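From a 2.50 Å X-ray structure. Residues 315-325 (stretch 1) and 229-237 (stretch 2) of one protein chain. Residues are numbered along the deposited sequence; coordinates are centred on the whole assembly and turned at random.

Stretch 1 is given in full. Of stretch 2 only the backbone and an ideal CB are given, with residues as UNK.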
# COMPACT_ATOMS: atom_id res chain seq x y z
N GLY A 315 -19.43 -33.26 -32.67
CA GLY A 315 -18.09 -33.82 -32.59
C GLY A 315 -17.07 -32.83 -32.08
O GLY A 315 -16.35 -33.11 -31.12
N MET A 316 -17.02 -31.67 -32.72
CA MET A 316 -16.03 -30.68 -32.34
C MET A 316 -16.24 -30.13 -30.92
O MET A 316 -15.29 -30.15 -30.12
CB MET A 316 -15.92 -29.56 -33.38
CG MET A 316 -14.92 -28.50 -32.99
SD MET A 316 -15.28 -26.94 -33.77
CE MET A 316 -16.86 -26.62 -33.02
N PRO A 317 -17.46 -29.65 -30.60
CA PRO A 317 -17.64 -29.15 -29.23
C PRO A 317 -17.34 -30.20 -28.16
O PRO A 317 -16.72 -29.86 -27.15
CB PRO A 317 -19.12 -28.76 -29.20
CG PRO A 317 -19.41 -28.38 -30.61
CD PRO A 317 -18.65 -29.40 -31.43
N LEU A 318 -17.75 -31.44 -28.38
CA LEU A 318 -17.38 -32.52 -27.45
C LEU A 318 -15.86 -32.67 -27.29
O LEU A 318 -15.36 -32.78 -26.17
CB LEU A 318 -17.99 -33.85 -27.89
CG LEU A 318 -17.82 -34.95 -26.84
CD1 LEU A 318 -19.03 -35.00 -25.92
CD2 LEU A 318 -17.57 -36.31 -27.50
N ALA A 319 -15.13 -32.67 -28.40
CA ALA A 319 -13.66 -32.75 -28.34
C ALA A 319 -13.10 -31.60 -27.52
O ALA A 319 -12.08 -31.74 -26.84
CB ALA A 319 -13.07 -32.72 -29.73
N VAL A 320 -13.77 -30.45 -27.60
CA VAL A 320 -13.34 -29.27 -26.86
C VAL A 320 -13.66 -29.44 -25.38
O VAL A 320 -12.81 -29.17 -24.53
CB VAL A 320 -13.95 -27.97 -27.45
CG1 VAL A 320 -13.64 -26.78 -26.55
CG2 VAL A 320 -13.39 -27.72 -28.84
N ILE A 321 -14.88 -29.88 -25.07
CA ILE A 321 -15.28 -30.18 -23.70
C ILE A 321 -14.31 -31.17 -23.04
O ILE A 321 -13.88 -30.98 -21.89
CB ILE A 321 -16.68 -30.79 -23.65
CG1 ILE A 321 -17.72 -29.80 -24.18
CG2 ILE A 321 -17.01 -31.23 -22.24
CD1 ILE A 321 -17.77 -28.53 -23.41
N VAL A 322 -13.96 -32.21 -23.79
CA VAL A 322 -13.06 -33.24 -23.31
C VAL A 322 -11.66 -32.70 -23.13
O VAL A 322 -11.03 -32.93 -22.10
CB VAL A 322 -13.04 -34.44 -24.28
CG1 VAL A 322 -11.76 -35.24 -24.12
CG2 VAL A 322 -14.29 -35.30 -24.07
N LEU A 323 -11.18 -31.97 -24.14
CA LEU A 323 -9.86 -31.34 -24.09
C LEU A 323 -9.66 -30.50 -22.83
O LEU A 323 -8.65 -30.62 -22.15
CB LEU A 323 -9.64 -30.48 -25.34
CG LEU A 323 -8.21 -30.18 -25.81
CD1 LEU A 323 -7.88 -28.70 -25.69
CD2 LEU A 323 -7.17 -31.01 -25.07
N THR A 324 -10.64 -29.64 -22.52
CA THR A 324 -10.55 -28.80 -21.33
C THR A 324 -10.60 -29.63 -20.05
O THR A 324 -9.89 -29.32 -19.09
CB THR A 324 -11.65 -27.72 -21.28
OG1 THR A 324 -12.91 -28.33 -20.94
CG2 THR A 324 -11.77 -27.02 -22.62
N ALA A 325 -11.44 -30.66 -20.03
CA ALA A 325 -11.56 -31.56 -18.88
C ALA A 325 -10.20 -32.12 -18.49
O ALA A 325 -9.81 -32.06 -17.32
CB ALA A 325 -12.52 -32.69 -19.19
N UNK A 229 -11.80 -18.79 -27.09
CA UNK A 229 -11.72 -19.88 -28.05
C UNK A 229 -12.66 -21.00 -27.64
O UNK A 229 -13.38 -21.55 -28.48
CB UNK A 229 -10.29 -20.40 -28.17
N UNK A 230 -12.66 -21.32 -26.35
CA UNK A 230 -13.56 -22.34 -25.83
C UNK A 230 -14.99 -22.09 -26.34
O UNK A 230 -15.57 -22.93 -27.02
CB UNK A 230 -13.53 -22.35 -24.30
N UNK A 231 -15.52 -20.90 -26.05
CA UNK A 231 -16.90 -20.56 -26.42
C UNK A 231 -17.15 -20.42 -27.92
O UNK A 231 -18.21 -20.81 -28.40
CB UNK A 231 -17.29 -19.25 -25.73
N UNK A 232 -16.18 -19.87 -28.66
CA UNK A 232 -16.28 -19.83 -30.13
C UNK A 232 -16.37 -21.24 -30.74
O UNK A 232 -16.87 -21.42 -31.85
CB UNK A 232 -15.07 -19.09 -30.72
N UNK A 233 -15.88 -22.23 -30.01
CA UNK A 233 -15.95 -23.61 -30.46
C UNK A 233 -17.24 -24.29 -30.00
O UNK A 233 -18.01 -24.75 -30.85
CB UNK A 233 -14.74 -24.39 -29.95
N UNK A 234 -17.52 -24.35 -28.70
CA UNK A 234 -18.73 -25.05 -28.24
C UNK A 234 -20.04 -24.35 -28.65
O UNK A 234 -21.12 -24.88 -28.43
CB UNK A 234 -18.69 -25.19 -26.72
N UNK A 235 -19.92 -23.17 -29.25
CA UNK A 235 -21.07 -22.46 -29.79
C UNK A 235 -20.94 -22.21 -31.30
O UNK A 235 -21.58 -21.31 -31.84
CB UNK A 235 -21.25 -21.13 -29.05
N UNK A 236 -20.12 -23.02 -31.98
CA UNK A 236 -19.92 -22.88 -33.43
C UNK A 236 -21.23 -22.95 -34.22
O UNK A 236 -21.30 -22.52 -35.38
CB UNK A 236 -18.97 -23.97 -33.93
N UNK A 237 -22.27 -23.51 -33.59
CA UNK A 237 -23.62 -23.39 -34.11
C UNK A 237 -24.04 -21.94 -34.27
O UNK A 237 -24.07 -21.43 -35.40
CB UNK A 237 -24.60 -24.12 -33.19

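The two helices run roughly antiparallel, at 148°, with axes 9.0 Å apart at closest approach. Met 316, Pro 317, Val 320, Ile 321 and Thr 324 supply the surface to be matched, and it is almost wholly apolar; the hydroxyl of Thr 324 is already spent on its own helix, OG1 donating to Ile 321 O at 3.0 Å.

Position 229 sends its CB sideways, with nothing of stretch 1 within 5.5 Å, so this contact sets no rule there. It is Met 229, which makes no contact.

At 230 the CB also points sideways, 5.0 Å from Val 320 CG1 and 5.3 Å from Thr 324 CG2. A small residue would leave that space unfilled; a long or aromatic apolar one, Leu, Met or Phe, could reach across. The deposited residue is Phe 230, with chi1 t, which brings the ring nearer than its CB suggests. Thr 324 CG2 meets the ring edge, 3.4 Å from Phe 230 CD1, while Val 320 CG1 lies 3.7 Å from Phe 230 CD1 and Ile 321 CD1 3.8 Å from Phe 230 CZ. One ring thus spans about one turn of the facing helix, from Val 320 to Thr 324.

Positions 231 and 232 point away, and stretch 1 cannot choose among side chains for them. They are Phe 231 and Ala 232.

Position 233 points toward stretch 1, its CB 3.8 Å from Val 320 CG2 and 4.3 Å from Met 316 CE. An apolar side chain is called for, and a large one must turn past these groups; Leu, Met or an aromatic could serve. Phe 233 takes chi1 m. Its ring lies obliquely to Met 316, whose SD is 4.5 Å from the ring centroid and 3.5 Å from Phe 233 CD1.

At 234 the backbones come close: the CA of 234 is 4.4 Å from Pro 317 CA. The CB points sideways, 4.4 Å from Pro 317 CB and 4.8 Å from Ile 321 CD1, so a compact apolar residue, Ala, Val or Ile, suits. Val 234 fits, its CG1 lying 3.9 Å from both Val 320 CG1 and Ile 321 CD1.

Position 235 points away and is the first to leave helical angles (-120/23); many residues would do, and Leu 235 touches nothing here.

At 236 the CB points toward stretch 1, already 3.5 Å from Met 316 CE, which favours a small side chain. Ala 236 meets that methyl with its own CB.

Position 237 has room for a CB but no partner for one, and its angles (-57/-76) do not demand glycine. Gly 237 is therefore permitted rather than required by this contact.

Stretch 2 (229-237) MFFAFVLAG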
# COMPACT_ATOMS: atom_id res chain seq x y z
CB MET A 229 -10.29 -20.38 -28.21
CG MET A 229 -9.34 -19.28 -28.64
SD MET A 229 -7.62 -19.81 -28.69
CE MET A 229 -7.75 -21.16 -29.86
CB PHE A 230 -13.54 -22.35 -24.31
CG PHE A 230 -14.47 -23.35 -23.69
CD1 PHE A 230 -14.09 -24.68 -23.55
CD2 PHE A 230 -15.73 -22.97 -23.25
CE1 PHE A 230 -14.95 -25.62 -22.98
CE2 PHE A 230 -16.60 -23.90 -22.67
CZ PHE A 230 -16.21 -25.22 -22.54
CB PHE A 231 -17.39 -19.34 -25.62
CG PHE A 231 -17.70 -19.65 -24.17
CD1 PHE A 231 -18.72 -20.55 -23.84
CD2 PHE A 231 -16.97 -19.07 -23.14
CE1 PHE A 231 -19.00 -20.85 -22.50
CE2 PHE A 231 -17.25 -19.37 -21.80
CZ PHE A 231 -18.26 -20.25 -21.48
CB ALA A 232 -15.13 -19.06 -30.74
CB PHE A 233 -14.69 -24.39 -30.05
CG PHE A 233 -13.50 -24.18 -30.99
CD1 PHE A 233 -13.02 -25.22 -31.77
CD2 PHE A 233 -12.88 -22.93 -31.08
CE1 PHE A 233 -11.93 -25.03 -32.64
CE2 PHE A 233 -11.79 -22.73 -31.95
CZ PHE A 233 -11.31 -23.77 -32.72
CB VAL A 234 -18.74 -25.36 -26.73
CG1 VAL A 234 -17.40 -25.95 -26.30
CG2 VAL A 234 -19.05 -24.12 -25.94
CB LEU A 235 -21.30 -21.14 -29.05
CG LEU A 235 -21.43 -21.28 -27.54
CD1 LEU A 235 -21.47 -19.92 -26.84
CD2 LEU A 235 -22.65 -22.09 -27.18
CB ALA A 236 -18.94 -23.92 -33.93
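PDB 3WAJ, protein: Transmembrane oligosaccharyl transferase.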